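Local coordinates for protein histidinol-phosphate aminotransferase (Clostridium acetobutylicum, PDB 3FTB) that probably acts as a pyridoxal-phosphate-dependent aminotransferase of the class I and II family, with histidinol phosphate as its presumed substrate, at residues A[110-113]-A[114-118]; A[135-138]-A[139-142]; A[160-163]-A[164-167]; A[278-281]-A[282-286]. All blocks are in the same frame, centred on the assembly; numbering follows the deposited sequence.

Interaction 1: A[110-113]-A[114-118]; sequences EYEI and NAKKH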
loop_
_atom_site.group_PDB
_atom_site.type_symbol
_atom_site.label_atom_id
_atom_site.label_comp_id
_atom_site.label_asym_id
_atom_site.label_seq_id
_atom_site.Cartn_x
_atom_site.Cartn_y
_atom_site.Cartn_z
ATOM N N GLU A 110 -7.253 10.008 -13.570
ATOM C CA GLU A 110 -5.951 9.646 -12.994
ATOM C C GLU A 110 -4.759 9.585 -13.976
ATOM O O GLU A 110 -3.606 9.730 -13.558
ATOM C CB GLU A 110 -6.048 8.338 -12.184
ATOM C CG GLU A 110 -4.687 7.626 -12.006
ATOM C CD GLU A 110 -4.641 6.597 -10.867
ATOM O OE1 GLU A 110 -5.514 5.704 -10.825
ATOM O OE2 GLU A 110 -3.711 6.668 -10.026
ATOM N N TYR A 111 -5.004 9.370 -15.266
ATOM C CA TYR A 111 -3.871 9.349 -16.190
ATOM C C TYR A 111 -3.126 10.691 -16.137
ATOM O O TYR A 111 -1.925 10.719 -15.882
ATOM C CB TYR A 111 -4.275 9.005 -17.630
ATOM C CG TYR A 111 -5.118 7.757 -17.796
ATOM C CD1 TYR A 111 -5.118 6.756 -16.833
ATOM C CD2 TYR A 111 -5.896 7.571 -18.930
ATOM C CE1 TYR A 111 -5.886 5.612 -16.981
ATOM C CE2 TYR A 111 -6.676 6.423 -19.088
ATOM C CZ TYR A 111 -6.662 5.448 -18.105
ATOM O OH TYR A 111 -7.425 4.310 -18.250
ATOM N N GLU A 112 -3.850 11.789 -16.363
ATOM C CA GLU A 112 -3.272 13.140 -16.396
ATOM C C GLU A 112 -2.892 13.705 -15.022
ATOM O O GLU A 112 -1.918 14.461 -14.895
ATOM C CB GLU A 112 -4.230 14.117 -17.083
ATOM C CG GLU A 112 -3.703 15.547 -17.129
ATOM C CD GLU A 112 -4.740 16.556 -17.573
ATOM O OE1 GLU A 112 -5.919 16.170 -17.728
ATOM O OE2 GLU A 112 -4.373 17.737 -17.763
ATOM N N ILE A 113 -3.679 13.370 -14.007
ATOM C CA ILE A 113 -3.357 13.750 -12.641
ATOM C C ILE A 113 -1.937 13.298 -12.332
ATOM O O ILE A 113 -1.086 14.095 -11.940
ATOM C CB ILE A 113 -4.269 13.037 -11.643
ATOM C CG1 ILE A 113 -5.717 13.486 -11.819
ATOM C CG2 ILE A 113 -3.780 13.270 -10.211
ATOM C CD1 ILE A 113 -6.704 12.651 -11.009
ATOM N N ASN A 114 -1.696 12.004 -12.516
ATOM C CA ASN A 114 -0.403 11.403 -12.192
ATOM C C ASN A 114 0.736 11.935 -13.037
ATOM O O ASN A 114 1.829 12.179 -12.533
ATOM C CB ASN A 114 -0.478 9.883 -12.285
ATOM C CG ASN A 114 -1.184 9.277 -11.096
ATOM O OD1 ASN A 114 -2.049 8.423 -11.245
ATOM N ND2 ASN A 114 -0.829 9.733 -9.899
ATOM N N ALA A 115 0.473 12.114 -14.326
ATOM C CA ALA A 115 1.435 12.744 -15.216
ATOM C C ALA A 115 1.944 14.050 -14.617
ATOM O O ALA A 115 3.144 14.199 -14.388
ATOM C CB ALA A 115 0.821 12.982 -16.607
ATOM N N LYS A 116 1.028 14.988 -14.369
ATOM C CA LYS A 116 1.375 16.243 -13.700
ATOM C C LYS A 116 2.099 15.975 -12.381
ATOM O O LYS A 116 3.077 16.643 -12.059
ATOM C CB LYS A 116 0.131 17.116 -13.476
ATOM C CG LYS A 116 -0.586 17.517 -14.771
ATOM C CD LYS A 116 -1.355 18.852 -14.664
ATOM C CE LYS A 116 -2.647 18.710 -13.880
ATOM N NZ LYS A 116 -3.720 19.629 -14.364
ATOM N N LYS A 117 1.629 14.978 -11.633
ATOM C CA LYS A 117 2.238 14.593 -10.359
ATOM C C LYS A 117 3.717 14.214 -10.475
ATOM O O LYS A 117 4.462 14.262 -9.490
ATOM C CB LYS A 117 1.459 13.438 -9.719
ATOM C CG LYS A 117 2.110 12.877 -8.467
ATOM C CD LYS A 117 1.188 11.953 -7.686
ATOM C CE LYS A 117 1.929 11.301 -6.522
ATOM N NZ LYS A 117 1.004 10.702 -5.519
ATOM N N HIS A 118 4.141 13.827 -11.672
ATOM C CA HIS A 118 5.512 13.371 -11.882
ATOM C C HIS A 118 6.243 14.153 -12.970
ATOM O O HIS A 118 7.273 13.717 -13.462
ATOM C CB HIS A 118 5.545 11.866 -12.178
ATOM C CG HIS A 118 5.208 11.013 -10.992
ATOM N ND1 HIS A 118 6.144 10.647 -10.046
ATOM C CD2 HIS A 118 4.033 10.472 -10.589
ATOM C CE1 HIS A 118 5.561 9.911 -9.115
ATOM N NE2 HIS A 118 4.281 9.792 -9.418
#

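Interaction 2: A[135-138]-A[139-142]; sequences YEDI and ISKI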
loop_
_atom_site.group_PDB
_atom_site.type_symbol
_atom_site.label_atom_id
_atom_site.label_comp_id
_atom_site.label_asym_id
_atom_site.label_seq_id
_atom_site.Cartn_x
_atom_site.Cartn_y
_atom_site.Cartn_z
ATOM N N TYR A 135 -7.223 6.343 -34.493
ATOM C CA TYR A 135 -6.013 5.526 -34.590
ATOM C C TYR A 135 -4.955 6.220 -35.416
ATOM O O TYR A 135 -3.775 6.198 -35.076
ATOM C CB TYR A 135 -6.313 4.146 -35.172
ATOM C CG TYR A 135 -7.265 3.356 -34.322
ATOM C CD1 TYR A 135 -6.819 2.700 -33.188
ATOM C CD2 TYR A 135 -8.617 3.283 -34.637
ATOM C CE1 TYR A 135 -7.692 1.981 -32.391
ATOM C CE2 TYR A 135 -9.493 2.563 -33.850
ATOM C CZ TYR A 135 -9.029 1.922 -32.725
ATOM O OH TYR A 135 -9.897 1.209 -31.929
ATOM N N GLU A 136 -5.389 6.842 -36.499
ATOM C CA GLU A 136 -4.487 7.532 -37.406
ATOM C C GLU A 136 -3.813 8.721 -36.732
ATOM O O GLU A 136 -2.728 9.141 -37.140
ATOM C CB GLU A 136 -5.245 7.996 -38.649
ATOM C CG GLU A 136 -4.435 7.867 -39.916
ATOM C CD GLU A 136 -4.121 6.428 -40.240
ATOM O OE1 GLU A 136 -5.058 5.600 -40.243
ATOM O OE2 GLU A 136 -2.936 6.124 -40.482
ATOM N N ASP A 137 -4.466 9.270 -35.709
ATOM C CA ASP A 137 -3.894 10.366 -34.927
ATOM C C ASP A 137 -2.863 9.847 -33.931
ATOM O O ASP A 137 -1.792 10.432 -33.770
ATOM C CB ASP A 137 -4.981 11.140 -34.183
ATOM C CG ASP A 137 -4.453 12.406 -33.534
ATOM O OD1 ASP A 137 -3.802 13.207 -34.237
ATOM O OD2 ASP A 137 -4.685 12.604 -32.322
ATOM N N ILE A 138 -3.193 8.752 -33.251
ATOM C CA ILE A 138 -2.227 8.109 -32.374
ATOM C C ILE A 138 -0.945 7.836 -33.159
ATOM O O ILE A 138 0.156 8.140 -32.692
ATOM C CB ILE A 138 -2.773 6.797 -31.771
ATOM C CG1 ILE A 138 -3.968 7.085 -30.860
ATOM C CG2 ILE A 138 -1.672 6.054 -31.003
ATOM C CD1 ILE A 138 -4.626 5.841 -30.310
ATOM N N ILE A 139 -1.101 7.277 -34.359
ATOM C CA ILE A 139 0.019 7.057 -35.267
ATOM C C ILE A 139 0.802 8.347 -35.500
ATOM O O ILE A 139 2.015 8.392 -35.296
ATOM C CB ILE A 139 -0.456 6.556 -36.644
ATOM C CG1 ILE A 139 -1.329 5.304 -36.515
ATOM C CG2 ILE A 139 0.739 6.299 -37.543
ATOM C CD1 ILE A 139 -0.572 4.007 -36.582
ATOM N N SER A 140 0.099 9.392 -35.928
ATOM C CA SER A 140 0.742 10.639 -36.336
ATOM C C SER A 140 1.371 11.405 -35.179
ATOM O O SER A 140 1.937 12.476 -35.379
ATOM C CB SER A 140 -0.259 11.533 -37.064
ATOM O OG SER A 140 -1.307 11.924 -36.197
ATOM N N LYS A 141 1.268 10.857 -33.972
ATOM C CA LYS A 141 1.787 11.515 -32.772
ATOM C C LYS A 141 2.834 10.670 -32.047
ATOM O O LYS A 141 3.461 11.127 -31.091
ATOM C CB LYS A 141 0.651 11.805 -31.786
ATOM C CG LYS A 141 -0.242 12.971 -32.145
ATOM C CD LYS A 141 -1.430 13.027 -31.212
ATOM C CE LYS A 141 -2.163 14.330 -31.407
ATOM N NZ LYS A 141 -1.982 14.751 -32.816
ATOM N N ILE A 142 3.019 9.433 -32.492
ATOM C CA ILE A 142 3.800 8.483 -31.711
ATOM C C ILE A 142 5.311 8.728 -31.707
ATOM O O ILE A 142 6.020 8.169 -30.877
ATOM C CB ILE A 142 3.490 7.022 -32.088
ATOM C CG1 ILE A 142 3.469 6.162 -30.823
ATOM C CG2 ILE A 142 4.481 6.512 -33.126
ATOM C CD1 ILE A 142 3.186 4.711 -31.089
#

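Interaction 3: A[160-163]-A[164-167]; sequences LINK and EKFI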
loop_
_atom_site.group_PDB
_atom_site.type_symbol
_atom_site.label_atom_id
_atom_site.label_comp_id
_atom_site.label_asym_id
_atom_site.label_seq_id
_atom_site.Cartn_x
_atom_site.Cartn_y
_atom_site.Cartn_z
ATOM N N LEU A 160 -13.816 -0.363 -26.465
ATOM C CA LEU A 160 -12.723 -1.332 -26.570
ATOM C C LEU A 160 -11.786 -0.963 -27.712
ATOM O O LEU A 160 -12.241 -0.535 -28.760
ATOM C CB LEU A 160 -13.274 -2.733 -26.831
ATOM C CG LEU A 160 -13.896 -3.509 -25.676
ATOM C CD1 LEU A 160 -14.740 -4.654 -26.224
ATOM C CD2 LEU A 160 -12.815 -4.032 -24.735
ATOM N N ILE A 161 -10.481 -1.140 -27.511
ATOM C CA ILE A 161 -9.504 -0.937 -28.573
ATOM C C ILE A 161 -9.611 -1.997 -29.691
ATOM O O ILE A 161 -9.362 -3.176 -29.467
ATOM C CB ILE A 161 -8.072 -0.955 -28.023
ATOM C CG1 ILE A 161 -7.868 0.138 -26.966
ATOM C CG2 ILE A 161 -7.061 -0.811 -29.162
ATOM C CD1 ILE A 161 -6.551 0.005 -26.211
ATOM N N ASN A 162 -9.989 -1.553 -30.886
ATOM C CA ASN A 162 -10.012 -2.379 -32.094
ATOM C C ASN A 162 -8.647 -3.009 -32.330
ATOM O O ASN A 162 -7.679 -2.315 -32.658
ATOM C CB ASN A 162 -10.428 -1.501 -33.296
ATOM C CG ASN A 162 -10.572 -2.285 -34.603
ATOM O OD1 ASN A 162 -9.672 -3.013 -35.016
ATOM N ND2 ASN A 162 -11.698 -2.095 -35.275
ATOM N N LYS A 163 -8.559 -4.327 -32.155
ATOM C CA LYS A 163 -7.276 -4.998 -32.263
ATOM C C LYS A 163 -6.680 -4.811 -33.651
ATOM O O LYS A 163 -5.542 -4.377 -33.781
ATOM C CB LYS A 163 -7.389 -6.481 -31.913
ATOM C CG LYS A 163 -6.098 -7.076 -31.378
ATOM C CD LYS A 163 -6.150 -8.594 -31.342
ATOM C CE LYS A 163 -6.966 -9.144 -30.179
ATOM N NZ LYS A 163 -7.116 -10.631 -30.327
ATOM N N GLU A 164 -7.454 -5.100 -34.690
ATOM C CA GLU A 164 -6.934 -4.996 -36.054
ATOM C C GLU A 164 -6.311 -3.618 -36.381
ATOM O O GLU A 164 -5.201 -3.552 -36.909
ATOM C CB GLU A 164 -7.994 -5.428 -37.077
ATOM C CG GLU A 164 -7.638 -5.137 -38.532
ATOM C CD GLU A 164 -8.226 -3.822 -39.023
ATOM O OE1 GLU A 164 -9.410 -3.557 -38.718
ATOM O OE2 GLU A 164 -7.516 -3.059 -39.716
ATOM N N LYS A 165 -7.004 -2.530 -36.041
ATOM C CA LYS A 165 -6.515 -1.174 -36.325
ATOM C C LYS A 165 -5.325 -0.763 -35.458
ATOM O O LYS A 165 -4.446 -0.019 -35.901
ATOM C CB LYS A 165 -7.627 -0.142 -36.123
ATOM C CG LYS A 165 -8.942 -0.469 -36.791
ATOM C CD LYS A 165 -9.777 0.793 -36.977
ATOM C CE LYS A 165 -10.914 0.572 -37.960
ATOM N NZ LYS A 165 -11.506 1.863 -38.416
ATOM N N PHE A 166 -5.321 -1.226 -34.210
ATOM C CA PHE A 166 -4.296 -0.838 -33.247
ATOM C C PHE A 166 -2.985 -1.584 -33.496
ATOM O O PHE A 166 -1.925 -1.144 -33.033
ATOM C CB PHE A 166 -4.798 -1.104 -31.822
ATOM C CG PHE A 166 -4.140 -0.253 -30.758
ATOM C CD1 PHE A 166 -4.504 1.078 -30.580
ATOM C CD2 PHE A 166 -3.188 -0.798 -29.905
ATOM C CE1 PHE A 166 -3.909 1.859 -29.586
ATOM C CE2 PHE A 166 -2.597 -0.026 -28.912
ATOM C CZ PHE A 166 -2.961 1.305 -28.758
ATOM N N ILE A 167 -3.049 -2.704 -34.221
ATOM C CA ILE A 167 -1.846 -3.485 -34.491
ATOM C C ILE A 167 -0.810 -2.642 -35.225
ATOM O O ILE A 167 0.395 -2.836 -35.061
ATOM C CB ILE A 167 -2.135 -4.788 -35.279
ATOM C CG1 ILE A 167 -3.131 -5.674 -34.515
ATOM C CG2 ILE A 167 -0.836 -5.560 -35.550
ATOM C CD1 ILE A 167 -2.847 -5.817 -33.012
HETATM O O HOH W 1 -11.645 -3.868 -37.712
#

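Interaction 4: A[278-281]-A[282-286]; sequences RFIE and ELNKI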
loop_
_atom_site.group_PDB
_atom_site.type_symbol
_atom_site.label_atom_id
_atom_site.label_comp_id
_atom_site.label_asym_id
_atom_site.label_seq_id
_atom_site.Cartn_x
_atom_site.Cartn_y
_atom_site.Cartn_z
ATOM N N ARG A 278 -30.262 -5.050 -21.872
ATOM C CA ARG A 278 -31.580 -4.529 -21.525
ATOM C C ARG A 278 -31.488 -3.074 -21.084
ATOM O O ARG A 278 -32.204 -2.210 -21.586
ATOM C CB ARG A 278 -32.211 -5.360 -20.402
ATOM C CG ARG A 278 -33.681 -5.050 -20.147
ATOM C CD ARG A 278 -34.160 -5.651 -18.834
ATOM N NE ARG A 278 -33.591 -4.957 -17.683
ATOM C CZ ARG A 278 -34.281 -4.164 -16.867
ATOM N NH1 ARG A 278 -35.574 -3.966 -17.073
ATOM N NH2 ARG A 278 -33.680 -3.572 -15.840
ATOM N N PHE A 279 -30.604 -2.820 -20.127
ATOM C CA PHE A 279 -30.397 -1.480 -19.595
ATOM C C PHE A 279 -30.337 -0.444 -20.728
ATOM O O PHE A 279 -30.994 0.603 -20.675
ATOM C CB PHE A 279 -29.114 -1.448 -18.744
ATOM C CG PHE A 279 -28.986 -0.221 -17.886
ATOM C CD1 PHE A 279 -29.924 0.056 -16.901
ATOM C CD2 PHE A 279 -27.940 0.665 -18.071
ATOM C CE1 PHE A 279 -29.811 1.177 -16.119
ATOM C CE2 PHE A 279 -27.829 1.794 -17.290
ATOM C CZ PHE A 279 -28.770 2.048 -16.311
ATOM N N ILE A 280 -29.564 -0.754 -21.764
ATOM C CA ILE A 280 -29.363 0.169 -22.873
ATOM C C ILE A 280 -30.628 0.353 -23.721
ATOM O O ILE A 280 -30.820 1.406 -24.340
ATOM C CB ILE A 280 -28.194 -0.281 -23.773
ATOM C CG1 ILE A 280 -26.849 0.240 -23.237
ATOM C CG2 ILE A 280 -28.399 0.213 -25.200
ATOM C CD1 ILE A 280 -26.586 -0.038 -21.760
ATOM N N GLU A 281 -31.491 -0.660 -23.760
ATOM C CA GLU A 281 -32.737 -0.543 -24.525
ATOM C C GLU A 281 -33.716 0.319 -23.756
ATOM O O GLU A 281 -34.398 1.167 -24.333
ATOM C CB GLU A 281 -33.340 -1.915 -24.843
ATOM C CG GLU A 281 -32.627 -2.631 -25.995
ATOM C CD GLU A 281 -32.889 -4.125 -26.023
ATOM O OE1 GLU A 281 -33.239 -4.677 -24.956
ATOM O OE2 GLU A 281 -32.739 -4.746 -27.104
ATOM N N GLU A 282 -33.766 0.112 -22.446
ATOM C CA GLU A 282 -34.564 0.966 -21.580
ATOM C C GLU A 282 -34.097 2.432 -21.602
ATOM O O GLU A 282 -34.929 3.346 -21.627
ATOM C CB GLU A 282 -34.557 0.412 -20.159
ATOM C CG GLU A 282 -35.066 -1.007 -20.086
ATOM C CD GLU A 282 -36.408 -1.150 -20.759
ATOM O OE1 GLU A 282 -36.496 -1.908 -21.748
ATOM O OE2 GLU A 282 -37.367 -0.484 -20.312
ATOM N N LEU A 283 -32.782 2.662 -21.592
ATOM C CA LEU A 283 -32.249 4.027 -21.629
ATOM C C LEU A 283 -32.599 4.679 -22.956
ATOM O O LEU A 283 -32.799 5.893 -23.034
ATOM C CB LEU A 283 -30.723 4.061 -21.434
ATOM C CG LEU A 283 -30.085 4.059 -20.038
ATOM C CD1 LEU A 283 -28.588 4.182 -20.197
ATOM C CD2 LEU A 283 -30.607 5.182 -19.138
ATOM N N ASN A 284 -32.672 3.866 -24.004
ATOM C CA ASN A 284 -32.894 4.396 -25.349
ATOM C C ASN A 284 -34.311 4.940 -25.514
ATOM O O ASN A 284 -34.571 5.760 -26.391
ATOM C CB ASN A 284 -32.570 3.344 -26.420
ATOM C CG ASN A 284 -31.123 3.410 -26.899
ATOM O OD1 ASN A 284 -30.447 2.390 -26.985
ATOM N ND2 ASN A 284 -30.649 4.612 -27.224
ATOM N N LYS A 285 -35.212 4.484 -24.646
ATOM C CA LYS A 285 -36.602 4.914 -24.650
ATOM C C LYS A 285 -36.790 6.251 -23.930
ATOM O O LYS A 285 -37.755 6.977 -24.200
ATOM C CB LYS A 285 -37.489 3.842 -24.004
ATOM C CG LYS A 285 -37.482 2.486 -24.714
ATOM C CD LYS A 285 -38.077 1.394 -23.823
ATOM C CE LYS A 285 -38.459 0.152 -24.615
ATOM N NZ LYS A 285 -37.304 -0.408 -25.374
ATOM N N ILE A 286 -35.872 6.573 -23.018
ATOM C CA ILE A 286 -35.996 7.787 -22.202
ATOM C C ILE A 286 -35.801 9.041 -23.050
ATOM O O ILE A 286 -34.857 9.122 -23.840
ATOM C CB ILE A 286 -35.041 7.749 -20.980
ATOM C CG1 ILE A 286 -35.119 6.372 -20.321
ATOM C CG2 ILE A 286 -35.369 8.862 -19.985
ATOM C CD1 ILE A 286 -34.913 6.388 -18.856
#

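Interaction 1: A[110-113]-A[114-118]
Lys116 reaches back across one turn of helix toward Glu112, and each end of its side chain meets that residue differently. CB sits over the carbonyls of the preceding turn, 3.6 Å from Ile113 O and equally far from Glu112 O. With CG anti to its own carbonyl carbon (chi1 -61°), the next methylene is laid still closer to Glu112 O, at 3.3 Å from CG, the same oxygen that receives the backbone N-H of Lys116 at 3.0 Å (N to O). Beyond CG the chain bends twice, and the ammonium NZ comes level with the glutamate carboxylate. Their salt bridge is long, 3.9 Å between Lys116 NZ and Glu112 OE2, so it is probably a weak electrostatic attraction. The carboxylate gets there by extension, its CG turned away from the backbone N (chi1 179°). This helix, 110-117, is the crossover of a beta-alpha-beta unit between the parallel strands 100-105 and 121-126. Tyr111 and Glu112 pack on Ile103 of the first strand and Ala115 on Val122 of the second, while Tyr111 OH is hydrogen-bonded to Asp183. Within the helix, Asn114 N donates to Glu110 O and Ala115 N to Tyr111 O, at 3.2 Å for the latter pair of atoms. Lys117 N donates to Ile113 O at 2.9 Å. The side chain of Lys117 leads away from the preceding turn to a salt bridge with Glu92, to which His118 NE2 is also hydrogen-bonded.

Interaction 2: A[135-138]-A[139-142]
Ile139 lies back over the preceding turn and Asp137 pairs with Lys141, while Ile138 is buried against the sheet. All lie on helix 135-141, which belongs to a beta-alpha-beta crossover: the chain leaves strand 121-126, runs through the helix and returns in strand 147-151, with strand 100-105 lying between those two in the sheet. Ile138 points its side chain at that middle strand, touching Leu102 and Ile104, and also meets Val169 of helix 163-176. Ile139 packs on Leu172 of the same helix. Its CG1 branch folds back over the preceding turn to lie 3.0 Å from Tyr135 O, which also accepts the N-H of Ile139 in a nearly straight bond (171°), so the same oxygen meets both the N-H and the CG1 methylene of Ile139. Lys141 N donates to Ile138 O. The hydroxyl of Ser140 also turns back: its OG, held between the backbone N and the carbonyl carbon (chi1 64°), donates to Asp137 O at 2.9 Å. That bond is to the backbone oxygen; the carboxylate of Asp137 pairs with Lys141. Carboxylate oxygen OD2 is engaged elsewhere, by Ser125 OG, and within the contact it rests 3.2 Å from Lys141 CE. The salt bridge itself runs from Lys141 NZ to the syn side of Asp137 OD1, 2.8 Å long and 24° out of the carboxylate plane.

Interaction 3: A[160-163]-A[164-167]
Asn162 holds CG opposite its backbone N (chi1 -176°), and this swings the amide forward over the first turn of helix 163-176, against Lys165. Its OD1 accepts the N-H of Lys165 at 2.9 Å in an almost straight bond, with the donor 42° above the carbonyl plane. Asn162 is therefore the N-cap of the helix. Its backbone O starts the regular pattern by accepting from Phe166 N at 3.0 Å. The aliphatic part of Lys165 crosses the same amide at a slant, CG 3.3 Å from Asn162 CG. At the other end of the amide, ND2 donates to a water, which in turn donates to Glu164 OE1, linking the cap to the first turn on its outer side. On the inner side, Ile161 sets its CG2 methyl over one face of the Phe166 ring, 3.4 Å from Phe166 CG near the root of the ring. Both residues also pack on Ile150 of strand 147-151, which seats the helix start on the sheet. The cap satisfies a first-turn N-H that has no preceding helical carbonyl, and the amide oxygen probably interacts favourably with the positive end of the helix dipole.

Interaction 4: A[278-281]-A[282-286]
Phe279 and Leu283 form the apolar side of the contact, one turn apart near the end of the long helix 262-285. Leu283 CG stands 4.2 Å above the plane of the Phe279 ring, offset toward its rim, and the CD1 branch approaches the ring at CE2, 3.8 Å away. The phenylalanine has its CG anti to the backbone N (chi1 -166°), which carries the ring to the flank where the leucine lies. Both side chains rest on Val300 of strand 299-304, and Leu283 also meets Leu354 of helix 344-359, so this flank is wedged between the mixed five-stranded sheet and the last helix of the chain. Charged groups occupy another flank. The guanidinium of Arg278 passes one face to the methylene CG of Glu282, with NH1 4.3 Å from that carbon, whereas Arg278 NH1 and Glu282 OE2 stay 5.1 Å apart, too far for contact. Arg278 is instead engaged through NH2 by Glu275 and Thr348. Among backbone bonds, Glu282 N to Arg278 O is the straightest at 170°, and Leu283 N donates to Phe279 O, both at 2.9 Å. Farther on the pattern loosens: Glu281 O receives only weak bonds, from Asn284 N at 3.2 Å, from Lys285 N and from Lys285 NZ at 3.5 Å. Three weak donors thus share one carbonyl near the C-terminal end of the helix, and the lysine ammonium, brought near the negative end of the helix dipole, would be expected to add a modest electrostatic stabilisation there.

All four contacts are local, each between residues a few positions apart, so none closes a long loop, and they follow one another in series without nesting or crossing. Interaction 1 lies in the helix after strand 100-105. Interaction 2 comes next, in the helix joining strands 121-126 and 147-151, and interaction 3 opens the helix leading to strand 179-183; all three lie on helices that flank the seven-stranded sheet. Interactions 2 and 3 touch: Tyr135 OH makes a probable hydrogen bond to Asn162 N, and the tyrosine ring packs on Lys165 and Phe166, joining adjacent helices. Interaction 4, its centre about 28 Å from that of interaction 3, lies on a helix packed against the five-stranded sheet.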